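PDB 6M6U: protein adenylyltransferase MntA from Shewanella oneidensis MR-1, which neutralizes its cognate toxin HepT by attaching up to three AMP units from ATP to a toxin tyrosine, using magnesium. Local coordinates for residues E[60-63]-E[69-72]; E[4-9]-E[89-94]. The protein carries 2 engineered substitutions. All coordinates share one frame; numbering follows the deposited sequence.

How the contacts relate
Both contacts lie in the polymerase-beta-type nucleotidyltransferase region. Each packs a helix against an outermost strand of the same four-stranded mixed sheet. Their centres are about 13 Å apart, and their nearest atoms come within about 4 Å without touching. Contact 2 joins the start of helix 6-16 to strand 91-94, 80 residues later. Contact 1 falls within that interval and is local: it joins helix 52-66 to strand 70-74, which follows it directly. The two helices touch each other through Leu62 on Leu12 and Leu13. The chain between the segments of contact 2 holds the GSX(10)DXD motif, with engineered Glu39 and Glu41, and the magnesium ligand Asp71 of contact 1.

Contact 1: residues E[60-63]-E[69-72]; sequences QKLA and DVDL
The beta-alpha-beta unit made of strand 40-46, helix 52-66 and strand 70-74 supplies both sides of this contact. Residues 60-63 are near the end of the helix, and residues 69-72 lead into the returning strand. Val70 fills the space between them. Its CG2 lies against the Leu62-Ala63 backbone, 3.7 Å from Ala63 CA, and is about as close to Ala63 N. Its CG1 meets Leu62 CB at 4.2 Å, and CG2 is about equally far from that atom. The first torsion sets this: CG1 stands anti to the Val70 backbone N (chi1 166°), while CG2 stands beside that N. Ala63 lays its single methyl alongside the valine, with Ala63 CB 4.1 Å from Val70 CB. The small side chain lets the backbones come close, and Ala63 CA is 5.1 Å from Val70 CA. The contact is van der Waals packing, of side chains and of a valine methyl on helix backbone. All the touching residues are buried.

Asp69 and Asp71 leave the strand away from the helix. Asp71 is a ligand of magnesium in this enzyme, so the strand packs its valine on one face and sends out the metal ligand from the other. Asp69 OD1 forms a salt bridge with Arg70 of the HepT toxin chain, which places this edge of the contact at the toxin interface. Asp69 also touches Glu39, an engineered residue at the metal site.

Strand 70-74 pairs in parallel with strand 40-46 through backbone bonds of Asp69 and Asp71. Val70 continues onto Ile40 and Ile42 of that strand. Leu62 reaches Ile42 and also Leu12 and Leu13 of helix 6-16, so the two helices meet above the sheet.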
ATOM      1  N   GLN E  60     -11.548   6.237  13.837  1.00 35.12           N
ATOM      2  CA  GLN E  60     -10.219   6.772  14.118  1.00 41.21           C
ATOM      3  C   GLN E  60     -10.155   7.400  15.503  1.00 43.78           C
ATOM      4  O   GLN E  60      -9.097   7.377  16.142  1.00 41.37           O
ATOM      5  CB  GLN E  60      -9.800   7.789  13.052  1.00 32.75           C
ATOM      6  CG  GLN E  60     -10.024   7.340  11.613  1.00 36.74           C
ATOM      7  CD  GLN E  60      -9.717   5.868  11.380  1.00 39.59           C
ATOM      8  OE1 GLN E  60      -8.684   5.360  11.809  1.00 40.27           O
ATOM      9  NE2 GLN E  60     -10.626   5.175  10.693  1.00 40.19           N
ATOM     10  N   LYS E  61     -11.271   7.947  15.998  1.00 44.78           N
ATOM     11  CA  LYS E  61     -11.265   8.447  17.370  1.00 47.90           C
ATOM     12  C   LYS E  61     -11.149   7.300  18.368  1.00 44.74           C
ATOM     13  O   LYS E  61     -10.419   7.406  19.362  1.00 49.11           O
ATOM     14  CB  LYS E  61     -12.509   9.286  17.655  1.00 50.34           C
ATOM     15  CG  LYS E  61     -12.364  10.116  18.929  1.00 56.73           C
ATOM     16  CD  LYS E  61     -13.656  10.809  19.345  1.00 65.05           C
ATOM     17  CE  LYS E  61     -14.456  11.290  18.149  1.00 68.41           C
ATOM     18  NZ  LYS E  61     -13.867  12.520  17.550  1.00 71.72           N
ATOM     19  N   LEU E  62     -11.848   6.187  18.121  1.00 36.45           N
ATOM     20  CA  LEU E  62     -11.618   4.995  18.930  1.00 40.13           C
ATOM     21  C   LEU E  62     -10.191   4.494  18.760  1.00 40.36           C
ATOM     22  O   LEU E  62      -9.537   4.111  19.738  1.00 39.38           O
ATOM     23  CB  LEU E  62     -12.605   3.892  18.554  1.00 46.17           C
ATOM     24  CG  LEU E  62     -13.867   3.781  19.404  1.00 53.10           C
ATOM     25  CD1 LEU E  62     -14.775   4.964  19.140  1.00 61.20           C
ATOM     26  CD2 LEU E  62     -14.584   2.468  19.137  1.00 50.99           C
ATOM     27  N   ALA E  63      -9.698   4.487  17.521  1.00 36.45           N
ATOM     28  CA  ALA E  63      -8.339   4.027  17.258  1.00 39.57           C
ATOM     29  C   ALA E  63      -7.323   4.802  18.091  1.00 41.28           C
ATOM     30  O   ALA E  63      -6.396   4.212  18.657  1.00 39.06           O
ATOM     31  CB  ALA E  63      -8.029   4.152  15.766  1.00 33.80           C
ATOM     32  N   ASP E  69      -5.451   0.060  15.517  1.00 42.66           N
ATOM     33  CA  ASP E  69      -6.337   0.239  14.377  1.00 42.21           C
ATOM     34  C   ASP E  69      -7.725  -0.305  14.697  1.00 41.10           C
ATOM     35  O   ASP E  69      -7.876  -1.387  15.270  1.00 43.47           O
ATOM     36  CB  ASP E  69      -5.770  -0.446  13.134  1.00 44.49           C
ATOM     37  CG  ASP E  69      -4.571   0.290  12.558  1.00 51.56           C
ATOM     38  OD1 ASP E  69      -4.413   1.497  12.852  1.00 54.08           O
ATOM     39  OD2 ASP E  69      -3.789  -0.337  11.809  1.00 51.07           O
ATOM     40  N   VAL E  70      -8.743   0.464  14.343  1.00 34.51           N
ATOM     41  CA  VAL E  70     -10.124   0.107  14.617  1.00 37.61           C
ATOM     42  C   VAL E  70     -10.885   0.093  13.301  1.00 38.22           C
ATOM     43  O   VAL E  70     -10.681   0.962  12.445  1.00 38.65           O
ATOM     44  CB  VAL E  70     -10.770   1.079  15.625  1.00 35.20           C
ATOM     45  CG1 VAL E  70     -12.293   0.913  15.644  1.00 33.66           C
ATOM     46  CG2 VAL E  70     -10.185   0.851  17.013  1.00 33.04           C
ATOM     47  N   ASP E  71     -11.727  -0.917  13.125  1.00 35.68           N
ATOM     48  CA  ASP E  71     -12.677  -0.957  12.023  1.00 38.44           C
ATOM     49  C   ASP E  71     -14.075  -0.947  12.621  1.00 39.66           C
ATOM     50  O   ASP E  71     -14.429  -1.846  13.392  1.00 39.35           O
ATOM     51  CB  ASP E  71     -12.468  -2.189  11.143  1.00 43.55           C
ATOM     52  CG  ASP E  71     -13.351  -2.175   9.907  1.00 53.26           C
ATOM     53  OD1 ASP E  71     -13.751  -3.265   9.448  1.00 58.68           O
ATOM     54  OD2 ASP E  71     -13.645  -1.073   9.394  1.00 57.26           O
ATOM     55  N   LEU E  72     -14.854   0.078  12.286  1.00 41.99           N
ATOM     56  CA  LEU E  72     -16.182   0.276  12.851  1.00 35.07           C
ATOM     57  C   LEU E  72     -17.210  -0.037  11.775  1.00 39.14           C
ATOM     58  O   LEU E  72     -17.243   0.622  10.727  1.00 35.83           O
ATOM     59  CB  LEU E  72     -16.355   1.699  13.382  1.00 29.23           C
ATOM     60  CG  LEU E  72     -17.740   2.025  13.943  1.00 33.56           C
ATOM     61  CD1 LEU E  72     -18.118   1.090  15.096  1.00 26.74           C
ATOM     62  CD2 LEU E  72     -17.779   3.482  14.390  1.00 35.50           C
TER

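Contact 2: residues E[4-9]-E[89-94]; sequences LNENKI and QGKQLW
Glu6, in the first turn of helix 6-16, reaches across to Lys91 and Leu93 of strand 91-94. From CB the chain sets out toward the strand, with CG anti to the carbonyl carbon (chi1 -55°). It stays extended beyond CG, which carries the carboxylate to the strand. There CD lies 3.6 Å from Leu93 CD2. OE1 is 3.4 Å from the same methyl, Leu93 CD2, and takes a weak hydrogen bond from Lys91 NZ. OE2 makes the stronger bond of the salt bridge: Lys91 NZ approaches its syn lone pair, on the side of the other oxygen, at 2.8 Å. Lys91 is extended along its whole length and meets Glu6 at about a right angle. The salt bridge lies toward the solvent side, since Lys91 is exposed.

About one turn on, Ile9 CG2 touches Leu93 CD1 at 4.0 Å. Leu93 thus splits its two methyls between the glutamate and the isoleucine. Asn5 is the N-cap, and its OD1 accepts from Lys8 N and, weakly, from Asn7 N.

Leu93 and Trp94 form a classic beta bulge opposite Ile23 of strand 20-26, the antiparallel neighbour of strand 91-94. Leu93 also packs on Ile10 of helix 6-16, while Ile9 reaches Ile42 of strand 40-46, so this helix touches both strand 91-94 and strand 40-46.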
ATOM      1  N   LEU E   4      -7.880  -5.610  26.506  1.00 70.62           N
ATOM      2  CA  LEU E   4      -8.669  -4.647  25.742  1.00 71.98           C
ATOM      3  C   LEU E   4      -9.730  -3.996  26.629  1.00 70.41           C
ATOM      4  O   LEU E   4     -10.499  -4.689  27.300  1.00 76.64           O
ATOM      5  CB  LEU E   4      -9.326  -5.326  24.536  1.00 73.40           C
ATOM      6  CG  LEU E   4      -9.922  -4.396  23.478  1.00 71.10           C
ATOM      7  CD1 LEU E   4      -8.808  -3.666  22.748  1.00 71.12           C
ATOM      8  CD2 LEU E   4     -10.811  -5.164  22.503  1.00 65.92           C
ATOM      9  N   ASN E   5      -9.775  -2.665  26.629  1.00 63.86           N
ATOM     10  CA  ASN E   5     -10.690  -1.920  27.493  1.00 61.51           C
ATOM     11  C   ASN E   5     -12.050  -1.828  26.813  1.00 60.74           C
ATOM     12  O   ASN E   5     -12.265  -0.996  25.928  1.00 57.75           O
ATOM     13  CB  ASN E   5     -10.133  -0.538  27.799  1.00 67.62           C
ATOM     14  CG  ASN E   5     -10.839   0.130  28.963  1.00 72.61           C
ATOM     15  OD1 ASN E   5     -11.951  -0.247  29.335  1.00 70.16           O
ATOM     16  ND2 ASN E   5     -10.190   1.134  29.547  1.00 76.39           N
ATOM     17  N   GLU E   6     -12.980  -2.683  27.238  1.00 56.13           N
ATOM     18  CA  GLU E   6     -14.314  -2.686  26.656  1.00 54.25           C
ATOM     19  C   GLU E   6     -15.162  -1.533  27.173  1.00 58.20           C
ATOM     20  O   GLU E   6     -16.057  -1.062  26.462  1.00 62.14           O
ATOM     21  CB  GLU E   6     -15.003  -4.022  26.938  1.00 49.52           C
ATOM     22  CG  GLU E   6     -14.196  -5.221  26.465  1.00 50.70           C
ATOM     23  CD  GLU E   6     -14.929  -6.540  26.618  1.00 55.24           C
ATOM     24  OE1 GLU E   6     -15.943  -6.590  27.350  1.00 53.50           O
ATOM     25  OE2 GLU E   6     -14.490  -7.532  25.998  1.00 62.05           O
ATOM     26  N   ASN E   7     -14.903  -1.068  28.398  1.00 56.92           N
ATOM     27  CA  ASN E   7     -15.684   0.043  28.931  1.00 52.10           C
ATOM     28  C   ASN E   7     -15.392   1.331  28.178  1.00 49.46           C
ATOM     29  O   ASN E   7     -16.295   2.154  27.989  1.00 48.03           O
ATOM     30  CB  ASN E   7     -15.408   0.220  30.423  1.00 50.75           C
ATOM     31  CG  ASN E   7     -16.001  -0.897  31.258  1.00 61.35           C
ATOM     32  OD1 ASN E   7     -17.099  -1.382  30.979  1.00 65.44           O
ATOM     33  ND2 ASN E   7     -15.277  -1.314  32.291  1.00 67.58           N
ATOM     34  N   LYS E   8     -14.146   1.514  27.739  1.00 45.71           N
ATOM     35  CA  LYS E   8     -13.810   2.683  26.939  1.00 49.29           C
ATOM     36  C   LYS E   8     -14.502   2.629  25.583  1.00 49.01           C
ATOM     37  O   LYS E   8     -14.993   3.651  25.089  1.00 48.36           O
ATOM     38  CB  LYS E   8     -12.292   2.776  26.774  1.00 51.82           C
ATOM     39  CG  LYS E   8     -11.775   4.153  26.410  1.00 61.39           C
ATOM     40  CD  LYS E   8     -10.267   4.118  26.133  1.00 68.09           C
ATOM     41  CE  LYS E   8      -9.480   3.625  27.340  1.00 68.99           C
ATOM     42  NZ  LYS E   8      -8.009   3.769  27.145  1.00 70.18           N
ATOM     43  N   ILE E   9     -14.551   1.441  24.972  1.00 47.93           N
ATOM     44  CA  ILE E   9     -15.266   1.263  23.712  1.00 44.24           C
ATOM     45  C   ILE E   9     -16.735   1.624  23.880  1.00 44.38           C
ATOM     46  O   ILE E   9     -17.315   2.345  23.058  1.00 47.88           O
ATOM     47  CB  ILE E   9     -15.107  -0.183  23.207  1.00 40.39           C
ATOM     48  CG1 ILE E   9     -13.684  -0.418  22.703  1.00 42.80           C
ATOM     49  CG2 ILE E   9     -16.153  -0.495  22.129  1.00 30.13           C
ATOM     50  CD1 ILE E   9     -13.423  -1.828  22.226  1.00 44.23           C
ATOM     51  N   GLN E  89     -19.637 -15.113  15.704  1.00 51.64           N
ATOM     52  CA  GLN E  89     -18.460 -15.022  16.556  1.00 52.67           C
ATOM     53  C   GLN E  89     -18.445 -13.783  17.438  1.00 52.60           C
ATOM     54  O   GLN E  89     -17.500 -13.606  18.211  1.00 60.23           O
ATOM     55  CB  GLN E  89     -17.199 -15.020  15.697  1.00 57.58           C
ATOM     56  CG  GLN E  89     -16.983 -13.676  15.033  1.00 63.20           C
ATOM     57  CD  GLN E  89     -15.683 -13.589  14.282  1.00 67.30           C
ATOM     58  OE1 GLN E  89     -15.401 -12.582  13.634  1.00 67.82           O
ATOM     59  NE2 GLN E  89     -14.881 -14.644  14.357  1.00 72.05           N
ATOM     60  N   GLY E  90     -19.448 -12.919  17.334  1.00 46.10           N
ATOM     61  CA  GLY E  90     -19.388 -11.648  18.022  1.00 42.42           C
ATOM     62  C   GLY E  90     -19.629 -11.782  19.513  1.00 46.53           C
ATOM     63  O   GLY E  90     -20.260 -12.725  19.990  1.00 50.42           O
ATOM     64  N   LYS E  91     -19.105 -10.813  20.256  1.00 44.49           N
ATOM     65  CA  LYS E  91     -19.347 -10.678  21.687  1.00 46.91           C
ATOM     66  C   LYS E  91     -20.118  -9.379  21.903  1.00 46.81           C
ATOM     67  O   LYS E  91     -19.597  -8.291  21.637  1.00 43.58           O
ATOM     68  CB  LYS E  91     -18.035 -10.681  22.473  1.00 43.47           C
ATOM     69  CG  LYS E  91     -18.214 -10.440  23.964  1.00 45.88           C
ATOM     70  CD  LYS E  91     -16.873 -10.323  24.689  1.00 53.87           C
ATOM     71  CE  LYS E  91     -17.076 -10.092  26.183  1.00 57.93           C
ATOM     72  NZ  LYS E  91     -15.779  -9.905  26.902  1.00 57.68           N
ATOM     73  N   GLN E  92     -21.353  -9.494  22.382  1.00 44.80           N
ATOM     74  CA  GLN E  92     -22.172  -8.315  22.617  1.00 40.66           C
ATOM     75  C   GLN E  92     -21.631  -7.528  23.802  1.00 46.14           C
ATOM     76  O   GLN E  92     -21.510  -8.062  24.911  1.00 49.59           O
ATOM     77  CB  GLN E  92     -23.623  -8.712  22.863  1.00 35.27           C
ATOM     78  CG  GLN E  92     -24.470  -7.543  23.316  1.00 35.77           C
ATOM     79  CD  GLN E  92     -25.942  -7.864  23.362  1.00 43.82           C
ATOM     80  OE1 GLN E  92     -26.336  -9.032  23.335  1.00 49.36           O
ATOM     81  NE2 GLN E  92     -26.771  -6.827  23.439  1.00 39.87           N
ATOM     82  N   LEU E  93     -21.314  -6.252  23.576  1.00 47.81           N
ATOM     83  CA  LEU E  93     -20.813  -5.390  24.639  1.00 47.02           C
ATOM     84  C   LEU E  93     -21.887  -4.502  25.253  1.00 47.51           C
ATOM     85  O   LEU E  93     -21.703  -4.027  26.380  1.00 51.87           O
ATOM     86  CB  LEU E  93     -19.676  -4.503  24.116  1.00 45.85           C
ATOM     87  CG  LEU E  93     -18.433  -5.180  23.533  1.00 43.71           C
ATOM     88  CD1 LEU E  93     -17.389  -4.132  23.175  1.00 37.76           C
ATOM     89  CD2 LEU E  93     -17.863  -6.194  24.516  1.00 46.77           C
ATOM     90  N   TRP E  94     -22.996  -4.272  24.552  1.00 43.30           N
ATOM     91  CA  TRP E  94     -24.027  -3.363  25.031  1.00 41.93           C
ATOM     92  C   TRP E  94     -25.309  -3.620  24.248  1.00 44.57           C
ATOM     93  O   TRP E  94     -25.284  -4.178  23.149  1.00 50.20           O
ATOM     94  CB  TRP E  94     -23.574  -1.902  24.894  1.00 44.66           C
ATOM     95  CG  TRP E  94     -24.486  -0.916  25.552  1.00 46.69           C
ATOM     96  CD1 TRP E  94     -24.460  -0.509  26.857  1.00 45.24           C
ATOM     97  CD2 TRP E  94     -25.562  -0.209  24.933  1.00 47.65           C
ATOM     98  NE1 TRP E  94     -25.460   0.407  27.088  1.00 44.23           N
ATOM     99  CE2 TRP E  94     -26.149   0.608  25.920  1.00 48.62           C
ATOM    100  CE3 TRP E  94     -26.091  -0.192  23.640  1.00 52.78           C
ATOM    101  CZ2 TRP E  94     -27.239   1.432  25.654  1.00 55.59           C
ATOM    102  CZ3 TRP E  94     -27.171   0.628  23.377  1.00 60.36           C
ATOM    103  CH2 TRP E  94     -27.734   1.429  24.378  1.00 61.08           C
TER